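Local coordinates for protein chorismate mutase (PDB 1XHO) that probably catalyses the rearrangement of chorismate to prephenate as a homotrimer of the type I (AroH-like) chorismate mutase family, at residues Thr77-Leu82 / Leu113-Arg118; Ala85-Ile89 / Ala100-Met104; Thr53-Lys58 / Ala90-Trp96. All blocks are in the same frame, centred on the assembly; numbering follows the deposited sequence.

Three contacts tie together a small mixed sheet, a crossover loop and two helices. From the N terminus, helix 46-63 supplies 53-58, which waits until 90-96 for its partner; interaction 3 closes that loop. Before it closes, strand 71-78 ends in 77-82 and the following loop passes through 85-89, opening interactions 1 and 2. The chain then enters strand 100-105, where interaction 2 closes, and lastly strand 116-124, whose first residues close interaction 1. Interaction 2 is therefore nested within interaction 1, and interaction 3 crosses both. P87 and T53 bring the three together: P87 packs on V78 and T53, while T53 also meets I117.

Interaction 1: Thr77-Leu82 / Leu113-Arg118; sequences TVTKDL and LEKCIR
Antiparallel pairing of T77 with R118 and of V78 with I117 joins the end of strand 71-78 to the start of strand 116-124. T77 and R118 are the hydrogen-bonded pair, with T77 N 3.0 Å from R118 O and R118 N 2.9 Å from T77 O. V78 and I117 are the non-hydrogen-bonded pair, with CG1 of V78 4.0 Å from CG1 of I117. These strands lie in the mixed sheet of the AroH-like chorismate mutase fold, and here 71-78 gives way to a type I turn from T79 to L82. Past the bridges T79 N still bonds to C116 O at 3.2 Å, and side chains then continue the seam. Turned to lie between its backbone N and carbonyl carbon (chi1 42°), T79 OG1 accepts from C116 N at 3.0 Å and donates to D81 OD1 at 2.7 Å. That carboxylate oxygen also takes K115 N at 3.2 Å, on its syn side but 33° out of the carboxylate plane. L82 CD1 rests 3.8 Å from I117 CG1. On the other face of the sheet, T77 OG1 bonds to E106, and a water in the R118 guanidinium plane links NH1 to T77 OG1.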
loop_
_atom_site.group_PDB
_atom_site.type_symbol
_atom_site.label_atom_id
_atom_site.label_comp_id
_atom_site.label_asym_id
_atom_site.label_seq_id
_atom_site.Cartn_x
_atom_site.Cartn_y
_atom_site.Cartn_z
ATOM N N THR C 77 1.583 1.538 -8.472
ATOM C CA THR C 77 2.221 2.853 -8.429
ATOM C C THR C 77 2.702 3.246 -9.809
ATOM O O THR C 77 3.067 2.391 -10.626
ATOM C CB THR C 77 3.424 2.943 -7.450
ATOM O OG1 THR C 77 4.486 2.068 -7.876
ATOM C CG2 THR C 77 2.992 2.630 -5.999
ATOM N N VAL C 78 2.694 4.546 -10.068
ATOM C CA VAL C 78 3.358 5.092 -11.230
ATOM C C VAL C 78 4.272 6.211 -10.761
ATOM O O VAL C 78 4.019 6.855 -9.735
ATOM C CB VAL C 78 2.370 5.620 -12.307
ATOM C CG1 VAL C 78 1.430 4.522 -12.751
ATOM C CG2 VAL C 78 1.578 6.833 -11.790
ATOM N N THR C 79 5.343 6.421 -11.509
ATOM C CA THR C 79 6.242 7.536 -11.285
ATOM C C THR C 79 5.559 8.863 -11.662
ATOM O O THR C 79 4.602 8.882 -12.445
ATOM C CB THR C 79 7.570 7.328 -12.070
ATOM O OG1 THR C 79 7.286 6.822 -13.380
ATOM C CG2 THR C 79 8.424 6.333 -11.371
ATOM N N LYS C 80 6.049 9.954 -11.089
ATOM C CA LYS C 80 5.462 11.307 -11.249
ATOM C C LYS C 80 5.171 11.717 -12.714
ATOM O O LYS C 80 4.182 12.419 -13.001
ATOM C CB LYS C 80 6.403 12.327 -10.603
ATOM C CG LYS C 80 5.882 13.743 -10.554
ATOM C CD LYS C 80 6.537 14.525 -9.416
ATOM C CE LYS C 80 8.061 14.591 -9.551
ATOM N NZ LYS C 80 8.647 15.596 -8.610
ATOM N N ASP C 81 6.030 11.269 -13.627
ATOM C CA ASP C 81 5.885 11.561 -15.062
ATOM C C ASP C 81 4.721 10.844 -15.760
ATOM O O ASP C 81 4.471 11.111 -16.909
ATOM C CB ASP C 81 7.197 11.261 -15.808
ATOM C CG ASP C 81 7.813 9.924 -15.408
ATOM O OD1 ASP C 81 7.076 8.979 -15.068
ATOM O OD2 ASP C 81 9.047 9.828 -15.413
ATOM N N LEU C 82 4.037 9.927 -15.076
ATOM C CA LEU C 82 2.823 9.304 -15.614
ATOM C C LEU C 82 1.569 9.771 -14.858
ATOM O O LEU C 82 1.472 9.579 -13.641
ATOM C CB LEU C 82 2.912 7.776 -15.527
ATOM C CG LEU C 82 4.082 7.083 -16.229
ATOM C CD1 LEU C 82 3.969 5.561 -16.044
ATOM C CD2 LEU C 82 4.144 7.471 -17.719
ATOM N N LEU C 113 14.192 5.507 -11.950
ATOM C CA LEU C 113 13.614 5.045 -13.209
ATOM C C LEU C 113 12.304 5.784 -13.522
ATOM O O LEU C 113 11.365 5.799 -12.718
ATOM C CB LEU C 113 13.372 3.532 -13.196
ATOM C CG LEU C 113 12.944 2.869 -14.527
ATOM C CD1 LEU C 113 13.978 3.089 -15.616
ATOM C CD2 LEU C 113 12.688 1.364 -14.342
ATOM N N GLU C 114 12.262 6.390 -14.701
ATOM C CA GLU C 114 11.113 7.149 -15.136
ATOM C C GLU C 114 10.197 6.247 -15.947
ATOM O O GLU C 114 10.586 5.128 -16.304
ATOM C CB GLU C 114 11.586 8.336 -15.960
ATOM C CG GLU C 114 12.363 9.357 -15.133
ATOM C CD GLU C 114 13.181 10.326 -15.978
ATOM O OE1 GLU C 114 13.733 9.907 -17.027
ATOM O OE2 GLU C 114 13.286 11.510 -15.575
ATOM N N LYS C 115 8.977 6.726 -16.195
ATOM C CA LYS C 115 7.956 6.020 -16.988
ATOM C C LYS C 115 7.634 4.613 -16.470
ATOM O O LYS C 115 7.293 3.718 -17.256
ATOM C CB LYS C 115 8.366 5.946 -18.463
ATOM C CG LYS C 115 8.677 7.279 -19.122
ATOM C CD LYS C 115 7.450 8.202 -19.221
ATOM C CE LYS C 115 7.803 9.515 -20.002
ATOM N NZ LYS C 115 7.132 10.753 -19.457
ATOM N N CYS C 116 7.693 4.442 -15.146
ATOM C CA CYS C 116 7.662 3.120 -14.528
ATOM C C CYS C 116 6.365 2.834 -13.772
ATOM O O CYS C 116 5.981 3.572 -12.861
ATOM C CB CYS C 116 8.885 2.944 -13.587
ATOM S SG CYS C 116 8.990 1.348 -12.713
ATOM N N ILE C 117 5.721 1.730 -14.144
ATOM C CA ILE C 117 4.565 1.199 -13.431
ATOM C C ILE C 117 4.991 -0.001 -12.577
ATOM O O ILE C 117 5.561 -0.972 -13.095
ATOM C CB ILE C 117 3.464 0.763 -14.422
ATOM C CG1 ILE C 117 3.075 1.948 -15.319
ATOM C CG2 ILE C 117 2.251 0.208 -13.677
ATOM C CD1 ILE C 117 2.420 1.562 -16.598
ATOM N N ARG C 118 4.722 0.076 -11.271
ATOM C CA ARG C 118 4.952 -1.048 -10.352
ATOM C C ARG C 118 3.641 -1.637 -9.833
ATOM O O ARG C 118 2.633 -0.943 -9.717
ATOM C CB ARG C 118 5.860 -0.649 -9.185
ATOM C CG ARG C 118 7.257 -0.194 -9.635
ATOM C CD ARG C 118 8.096 0.170 -8.423
ATOM N NE ARG C 118 9.507 0.447 -8.694
ATOM C CZ ARG C 118 10.012 1.600 -9.147
ATOM N NH1 ARG C 118 9.246 2.613 -9.472
ATOM N NH2 ARG C 118 11.309 1.719 -9.307
HETATM O O HOH W 1 6.279 3.049 -10.065
#

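Interaction 2: Ala85-Ile89 / Ala100-Met104; sequences AFPAI and ALMCM
C103 and A88 meet where a beta-alpha-beta crossover, running from strand 71-78 through helix 89-93 to the parallel strand 100-105, lays its connecting loop against its second strand. No hydrogen bond spans the contact, which is held by apolar packing and a sulfur-aromatic contact. C103 has the largest share of the buried surface, followed by A88. Its SG, anti to the carbonyl carbon (chi1 -53°), points into the loop and meets three consecutive residues. A88 CB is the nearest partner, 3.5 Å from C103 SG, while P87 CD stands at 4.1 Å from the same atom. A type I turn from F86 to I89, closed by I89 N bonding to F86 O, curls the loop so that F86, P87 and A88 all reach this one sulfur. L101, two residues back on the same side of the strand, adds CD1 against A88 CB at 3.9 Å. Strand 100-105 is an edge strand within its own chain, but the trimer covers it: C103 makes backbone hydrogen bonds to the third subunit, whose R36 donates to L101 O and whose I107 packs on C103. The F86 ring approaches the sulfur obliquely, its CD1 3.8 Å from C103 SG.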
loop_
_atom_site.group_PDB
_atom_site.type_symbol
_atom_site.label_atom_id
_atom_site.label_comp_id
_atom_site.label_asym_id
_atom_site.label_seq_id
_atom_site.Cartn_x
_atom_site.Cartn_y
_atom_site.Cartn_z
ATOM N N ALA C 85 -3.557 7.931 -17.033
ATOM C CA ALA C 85 -4.631 7.037 -16.588
ATOM C C ALA C 85 -4.270 6.197 -15.356
ATOM O O ALA C 85 -3.105 6.111 -14.964
ATOM C CB ALA C 85 -5.062 6.119 -17.736
ATOM N N PHE C 86 -5.303 5.591 -14.769
ATOM C CA PHE C 86 -5.186 4.607 -13.698
ATOM C C PHE C 86 -4.733 3.264 -14.280
ATOM O O PHE C 86 -5.444 2.684 -15.113
ATOM C CB PHE C 86 -6.552 4.363 -13.033
ATOM C CG PHE C 86 -6.938 5.383 -11.983
ATOM C CD1 PHE C 86 -7.067 5.003 -10.647
ATOM C CD2 PHE C 86 -7.213 6.695 -12.329
ATOM C CE1 PHE C 86 -7.437 5.916 -9.684
ATOM C CE2 PHE C 86 -7.589 7.623 -11.368
ATOM C CZ PHE C 86 -7.700 7.239 -10.043
ATOM N N PRO C 87 -3.576 2.737 -13.830
ATOM C CA PRO C 87 -3.196 1.387 -14.293
ATOM C C PRO C 87 -4.225 0.308 -13.932
ATOM O O PRO C 87 -4.286 -0.724 -14.604
ATOM C CB PRO C 87 -1.853 1.130 -13.578
ATOM C CG PRO C 87 -1.337 2.488 -13.223
ATOM C CD PRO C 87 -2.567 3.303 -12.913
ATOM N N ALA C 88 -5.015 0.558 -12.880
ATOM C CA ALA C 88 -6.082 -0.346 -12.431
ATOM C C ALA C 88 -7.134 -0.673 -13.508
ATOM O O ALA C 88 -7.839 -1.669 -13.393
ATOM C CB ALA C 88 -6.779 0.244 -11.194
ATOM N N ILE C 89 -7.260 0.183 -14.519
ATOM C CA ILE C 89 -8.132 -0.089 -15.676
ATOM C C ILE C 89 -7.723 -1.390 -16.397
ATOM O O ILE C 89 -8.591 -2.113 -16.910
ATOM C CB ILE C 89 -8.129 1.090 -16.684
ATOM C CG1 ILE C 89 -8.792 2.322 -16.070
ATOM C CG2 ILE C 89 -8.866 0.706 -17.978
ATOM C CD1 ILE C 89 -8.378 3.637 -16.733
ATOM N N ALA C 100 -9.912 -6.143 -5.160
ATOM C CA ALA C 100 -9.570 -4.876 -4.537
ATOM C C ALA C 100 -8.297 -4.324 -5.171
ATOM O O ALA C 100 -7.235 -4.983 -5.160
ATOM C CB ALA C 100 -9.382 -5.058 -3.013
ATOM N N LEU C 101 -8.429 -3.125 -5.736
ATOM C CA LEU C 101 -7.353 -2.420 -6.423
ATOM C C LEU C 101 -7.082 -1.100 -5.710
ATOM O O LEU C 101 -7.958 -0.572 -5.030
ATOM C CB LEU C 101 -7.751 -2.144 -7.871
ATOM C CG LEU C 101 -8.273 -3.344 -8.685
ATOM C CD1 LEU C 101 -8.782 -2.915 -10.047
ATOM C CD2 LEU C 101 -7.212 -4.386 -8.862
HETATM N N MSE C 102 -5.876 -0.566 -5.876
HETATM C CA MSE C 102 -5.506 0.732 -5.309
HETATM C C MSE C 102 -4.305 1.284 -6.075
HETATM O O MSE C 102 -3.376 0.531 -6.420
HETATM C CB MSE C 102 -5.197 0.593 -3.805
HETATM C CG MSE C 102 -4.861 1.916 -3.088
HETATM SE SE MSE C 102 -5.344 1.986 -1.145
HETATM C CE MSE C 102 -7.243 2.364 -1.505
ATOM N N CYS C 103 -4.332 2.591 -6.353
ATOM C CA CYS C 103 -3.291 3.244 -7.141
ATOM C C CYS C 103 -2.753 4.483 -6.446
ATOM O O CYS C 103 -3.528 5.335 -5.995
ATOM C CB CYS C 103 -3.828 3.657 -8.504
ATOM S SG CYS C 103 -4.602 2.358 -9.425
HETATM N N MSE C 104 -1.420 4.567 -6.373
HETATM C CA MSE C 104 -0.712 5.697 -5.792
HETATM C C MSE C 104 0.375 6.111 -6.759
HETATM O O MSE C 104 0.561 5.495 -7.800
HETATM C CB MSE C 104 -0.053 5.320 -4.455
HETATM C CG MSE C 104 -1.005 4.825 -3.359
HETATM SE SE MSE C 104 -1.566 2.949 -3.564
HETATM C CE MSE C 104 -1.486 2.525 -1.661
#

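Interaction 3: Thr53-Lys58 / Ala90-Trp96; sequences TQKLLK and AARNMGW
L57 on helix 46-63 reaches the short helix 89-93 and the turn that ends it, and its side chain, followed atom by atom, meets partners that partly overlap. At the base, CB of L57 lies 3.8 Å from the selenium of selenomethionine M94 and 3.9 Å from CZ3 of W96. CG stands anti to the carbonyl carbon (chi1 -63°), and a chi2 of 171° spreads the two methyls. CD1 goes to the helix, touching the backbone N of A91 at 3.7 Å and CB of A90 at 4.0 Å, and also nears the selenium; CD2 turns to the indole, 4.1 Å from CZ3 of W96. M94 CG sits over the centre of one face of that indole, 4.1 Å above its plane, while L57 meets the CZ3 side; the M94 chain then bends at chi3 to set its methyl against K58. Closer packing occurs at A90, whose CB fits against Q54 N at 3.5 Å and the methyl of T53. Nearer the solvent, N93 ND2 gives a weak hydrogen bond to Q54 OE1 at 3.3 Å, with the amide planes 72° apart. Beneath, L57 also packs on M121 and W96 on I74 of the sheet. W96 is placed by a Schellman motif that ends the helix: G95 is the positive-phi C-prime residue, W96 N bonds to A91 O and G95 N to R92 O.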
loop_
_atom_site.group_PDB
_atom_site.type_symbol
_atom_site.label_atom_id
_atom_site.label_comp_id
_atom_site.label_asym_id
_atom_site.label_seq_id
_atom_site.Cartn_x
_atom_site.Cartn_y
_atom_site.Cartn_z
ATOM N N THR C 53 0.476 -2.159 -18.481
ATOM C CA THR C 53 0.063 -2.688 -17.201
ATOM C C THR C 53 -0.611 -4.046 -17.393
ATOM O O THR C 53 -0.396 -4.952 -16.598
ATOM C CB THR C 53 -0.863 -1.713 -16.412
ATOM O OG1 THR C 53 -0.177 -0.478 -16.185
ATOM C CG2 THR C 53 -1.269 -2.318 -15.051
ATOM N N GLN C 54 -1.412 -4.170 -18.446
ATOM C CA GLN C 54 -2.147 -5.405 -18.757
ATOM C C GLN C 54 -1.196 -6.568 -19.075
ATOM O O GLN C 54 -1.373 -7.688 -18.589
ATOM C CB GLN C 54 -3.086 -5.150 -19.941
ATOM C CG GLN C 54 -4.276 -6.122 -20.058
ATOM C CD GLN C 54 -5.373 -5.609 -20.993
ATOM O OE1 GLN C 54 -5.511 -4.392 -21.218
ATOM N NE2 GLN C 54 -6.166 -6.533 -21.529
ATOM N N LYS C 55 -0.180 -6.290 -19.883
ATOM C CA LYS C 55 0.833 -7.293 -20.213
ATOM C C LYS C 55 1.578 -7.745 -18.954
ATOM O O LYS C 55 1.860 -8.932 -18.783
ATOM C CB LYS C 55 1.820 -6.749 -21.262
ATOM N N LEU C 56 1.877 -6.793 -18.074
ATOM C CA LEU C 56 2.549 -7.083 -16.812
ATOM C C LEU C 56 1.698 -7.983 -15.909
ATOM O O LEU C 56 2.198 -8.971 -15.384
ATOM C CB LEU C 56 2.929 -5.773 -16.094
ATOM C CG LEU C 56 3.567 -5.871 -14.705
ATOM C CD1 LEU C 56 4.800 -6.782 -14.703
ATOM C CD2 LEU C 56 3.911 -4.467 -14.184
ATOM N N LEU C 57 0.424 -7.641 -15.734
ATOM C CA LEU C 57 -0.501 -8.463 -14.936
ATOM C C LEU C 57 -0.675 -9.872 -15.515
ATOM O O LEU C 57 -0.724 -10.834 -14.769
ATOM C CB LEU C 57 -1.874 -7.793 -14.836
ATOM C CG LEU C 57 -1.940 -6.443 -14.120
ATOM C CD1 LEU C 57 -3.334 -5.792 -14.302
ATOM C CD2 LEU C 57 -1.567 -6.603 -12.640
ATOM N N LYS C 58 -0.792 -9.971 -16.837
ATOM C CA LYS C 58 -0.956 -11.261 -17.535
ATOM C C LYS C 58 0.274 -12.142 -17.303
ATOM O O LYS C 58 0.162 -13.270 -16.840
ATOM C CB LYS C 58 -1.208 -11.013 -19.037
ATOM C CG LYS C 58 -1.329 -12.261 -19.938
ATOM C CD LYS C 58 -2.227 -13.361 -19.358
ATOM C CE LYS C 58 -2.444 -14.493 -20.368
ATOM N NZ LYS C 58 -3.395 -14.121 -21.463
ATOM N N ALA C 90 -6.415 -1.683 -16.415
ATOM C CA ALA C 90 -5.889 -2.903 -17.039
ATOM C C ALA C 90 -6.502 -4.166 -16.444
ATOM O O ALA C 90 -6.883 -5.068 -17.186
ATOM C CB ALA C 90 -4.366 -2.956 -16.942
ATOM N N ALA C 91 -6.610 -4.217 -15.114
ATOM C CA ALA C 91 -7.209 -5.370 -14.427
ATOM C C ALA C 91 -8.692 -5.510 -14.764
ATOM O O ALA C 91 -9.203 -6.620 -14.915
ATOM C CB ALA C 91 -7.013 -5.253 -12.916
ATOM N N ARG C 92 -9.377 -4.378 -14.883
ATOM C CA ARG C 92 -10.785 -4.365 -15.265
ATOM C C ARG C 92 -10.993 -4.848 -16.714
ATOM O O ARG C 92 -11.917 -5.603 -16.974
ATOM C CB ARG C 92 -11.385 -2.968 -15.076
ATOM C CG ARG C 92 -12.883 -3.000 -14.921
ATOM C CD ARG C 92 -13.533 -1.640 -15.156
ATOM N NE ARG C 92 -14.982 -1.781 -15.305
ATOM C CZ ARG C 92 -15.596 -2.204 -16.412
ATOM N NH1 ARG C 92 -14.902 -2.530 -17.501
ATOM N NH2 ARG C 92 -16.924 -2.300 -16.431
ATOM N N ASN C 93 -10.135 -4.405 -17.641
ATOM C CA ASN C 93 -10.165 -4.870 -19.046
ATOM C C ASN C 93 -10.123 -6.391 -19.161
ATOM O O ASN C 93 -10.903 -6.998 -19.904
ATOM C CB ASN C 93 -8.973 -4.319 -19.838
ATOM C CG ASN C 93 -9.073 -2.840 -20.117
ATOM O OD1 ASN C 93 -9.997 -2.162 -19.664
ATOM N ND2 ASN C 93 -8.111 -2.324 -20.872
HETATM N N MSE C 94 -9.204 -7.000 -18.419
HETATM C CA MSE C 94 -8.997 -8.445 -18.473
HETATM C C MSE C 94 -9.925 -9.239 -17.530
HETATM O O MSE C 94 -9.670 -10.409 -17.224
HETATM C CB MSE C 94 -7.527 -8.770 -18.201
HETATM C CG MSE C 94 -7.018 -8.405 -16.817
HETATM SE SE MSE C 94 -5.060 -8.241 -16.816
HETATM C CE MSE C 94 -4.655 -10.113 -17.328
ATOM N N GLY C 95 -10.996 -8.596 -17.078
ATOM C CA GLY C 95 -12.053 -9.267 -16.352
ATOM C C GLY C 95 -11.838 -9.431 -14.865
ATOM O O GLY C 95 -12.568 -10.191 -14.228
ATOM N N TRP C 96 -10.853 -8.732 -14.295
ATOM C CA TRP C 96 -10.646 -8.784 -12.845
ATOM C C TRP C 96 -11.484 -7.682 -12.185
ATOM O O TRP C 96 -10.973 -6.657 -11.730
ATOM C CB TRP C 96 -9.159 -8.692 -12.463
ATOM C CG TRP C 96 -8.287 -9.803 -13.020
ATOM C CD1 TRP C 96 -8.703 -10.944 -13.652
ATOM C CD2 TRP C 96 -6.855 -9.883 -12.957
ATOM N NE1 TRP C 96 -7.620 -11.711 -14.005
ATOM C CE2 TRP C 96 -6.474 -11.086 -13.585
ATOM C CE3 TRP C 96 -5.855 -9.044 -12.442
ATOM C CZ2 TRP C 96 -5.140 -11.473 -13.714
ATOM C CZ3 TRP C 96 -4.525 -9.439 -12.563
ATOM C CH2 TRP C 96 -4.181 -10.637 -13.193
#